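Local coordinates for protein pyruvate kinase 1 (Trypanosoma brucei brucei, PDB 4HYW) that catalyses the last step of glycolysis, transferring the phosphoryl group of phosphoenolpyruvate to ADP to give pyruvate and ATP, at residues G147-R152 with N168-T173. Residues are numbered along the deposited sequence; the frame is centred on the assembly and turned at random.
Sequences GVMTLR and NHHRLT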
# COMPACT_ATOMS: atom_id res chain seq x y z
N GLY A 147 17.01 -25.98 -33.43
CA GLY A 147 17.02 -24.57 -33.82
C GLY A 147 18.34 -24.09 -34.38
O GLY A 147 18.46 -22.93 -34.76
N VAL A 148 19.34 -24.97 -34.45
CA VAL A 148 20.67 -24.56 -34.94
C VAL A 148 20.59 -24.13 -36.40
O VAL A 148 21.37 -23.31 -36.85
CB VAL A 148 21.72 -25.70 -34.81
CG1 VAL A 148 23.12 -25.17 -35.11
CG2 VAL A 148 21.67 -26.32 -33.42
N MET A 149 19.65 -24.71 -37.13
CA MET A 149 19.40 -24.34 -38.51
C MET A 149 17.96 -23.89 -38.64
O MET A 149 17.06 -24.50 -38.07
CB MET A 149 19.63 -25.55 -39.44
CG MET A 149 19.28 -25.31 -40.91
SD MET A 149 19.57 -26.78 -41.97
CE MET A 149 18.77 -26.28 -43.47
N THR A 150 17.75 -22.87 -39.45
CA THR A 150 16.45 -22.24 -39.60
C THR A 150 16.03 -22.27 -41.07
O THR A 150 16.86 -22.07 -41.96
CB THR A 150 16.51 -20.78 -39.11
OG1 THR A 150 16.91 -20.75 -37.73
CG2 THR A 150 15.15 -20.10 -39.27
N LEU A 151 14.76 -22.59 -41.33
CA LEU A 151 14.20 -22.48 -42.69
C LEU A 151 13.04 -21.51 -42.74
O LEU A 151 12.14 -21.56 -41.91
CB LEU A 151 13.74 -23.85 -43.19
CG LEU A 151 14.72 -25.03 -43.08
CD1 LEU A 151 14.00 -26.34 -43.38
CD2 LEU A 151 15.90 -24.84 -44.01
N ARG A 152 13.05 -20.61 -43.72
CA ARG A 152 11.89 -19.80 -44.02
C ARG A 152 11.09 -20.52 -45.09
O ARG A 152 11.63 -20.86 -46.14
CB ARG A 152 12.32 -18.41 -44.53
CG ARG A 152 11.20 -17.38 -44.67
CD ARG A 152 11.73 -16.05 -45.24
NE ARG A 152 11.69 -16.01 -46.71
CZ ARG A 152 12.76 -15.86 -47.50
NH1 ARG A 152 12.63 -15.87 -48.81
NH2 ARG A 152 13.97 -15.71 -46.97
N ASN A 168 21.00 -20.32 -42.84
CA ASN A 168 22.38 -20.38 -42.32
C ASN A 168 23.13 -21.69 -42.60
O ASN A 168 22.55 -22.66 -43.06
CB ASN A 168 22.43 -20.01 -40.82
CG ASN A 168 21.49 -20.86 -39.97
OD1 ASN A 168 20.29 -20.62 -39.92
ND2 ASN A 168 22.06 -21.80 -39.25
N HIS A 169 24.44 -21.68 -42.34
CA HIS A 169 25.29 -22.85 -42.55
C HIS A 169 24.99 -23.94 -41.55
O HIS A 169 24.99 -23.70 -40.34
CB HIS A 169 26.77 -22.47 -42.46
CG HIS A 169 27.24 -21.57 -43.59
ND1 HIS A 169 27.46 -22.03 -44.85
CD2 HIS A 169 27.57 -20.21 -43.61
CE1 HIS A 169 27.89 -21.01 -45.62
NE2 HIS A 169 27.95 -19.90 -44.87
N HIS A 170 24.75 -25.16 -42.04
CA HIS A 170 24.62 -26.31 -41.17
C HIS A 170 24.77 -27.63 -41.88
O HIS A 170 24.33 -27.81 -43.01
CB HIS A 170 23.31 -26.26 -40.41
CG HIS A 170 23.27 -27.18 -39.21
ND1 HIS A 170 24.05 -26.99 -38.13
CD2 HIS A 170 22.48 -28.30 -38.94
CE1 HIS A 170 23.78 -27.93 -37.21
NE2 HIS A 170 22.82 -28.73 -37.70
N ARG A 171 25.39 -28.58 -41.18
CA ARG A 171 25.49 -29.96 -41.63
C ARG A 171 24.43 -30.80 -40.91
O ARG A 171 24.28 -30.73 -39.70
CB ARG A 171 26.90 -30.49 -41.32
CG ARG A 171 27.15 -31.95 -41.65
CD ARG A 171 28.46 -32.40 -41.02
NE ARG A 171 28.61 -33.85 -41.03
CZ ARG A 171 28.46 -34.63 -39.96
NH1 ARG A 171 28.59 -35.94 -40.09
NH2 ARG A 171 28.16 -34.11 -38.78
N LEU A 172 23.68 -31.58 -41.67
CA LEU A 172 22.49 -32.21 -41.15
C LEU A 172 22.67 -33.72 -41.23
O LEU A 172 23.02 -34.24 -42.28
CB LEU A 172 21.29 -31.78 -41.99
CG LEU A 172 19.92 -31.56 -41.35
CD1 LEU A 172 20.01 -30.70 -40.10
CD2 LEU A 172 18.96 -30.96 -42.37
N THR A 173 22.48 -34.41 -40.11
CA THR A 173 22.56 -35.87 -40.11
C THR A 173 21.17 -36.53 -39.99
O THR A 173 20.15 -35.83 -39.87
CB THR A 173 23.53 -36.43 -39.02
OG1 THR A 173 23.23 -35.85 -37.75
CG2 THR A 173 24.99 -36.11 -39.38
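The carboxamide of N168 reaches across to the backbone of V148 and T150 in the small beta domain of pyruvate kinase, the B domain that stands apart from the TIM barrel, here where strand 149-158 begins at a classic beta bulge, V148 and M149 both facing V144. Strand 170-173 pairs antiparallel with strand 99-102, so side chains join that two-stranded sheet to the mixed sheet holding 149-158. N168 ND2 donates to V148 O at 2.9 Å, in the carbonyl plane and on a lone pair, though with an N-H...O angle of 147°. N168 OD1 accepts a weak bond from T150 N at 3.4 Å, so the one amide spans M149, held mainly at V148 O. CG of N168 sits between its own backbone N and carbonyl carbon (chi1 55°), which brings the amide over to the strand.

Two residues on, H170 directs its CB toward 147-152. H170 CB lies 3.9 Å from M149 CB, while the V148 and H170 side chains cross at about a right angle, V148 CG1 coming obliquely to within 3.5 Å of H170 CE1. H170 NE2 is hydrogen-bonded to D145 OD2, which helps fix the ring's rotation; V148 also packs on R308 of a second subunit. L172, itself buried, also touches F102 and V144. The fully extended side chain of M149 (chi1 175°) runs there, placing M149 SD 4.2 Å from L172 CD2.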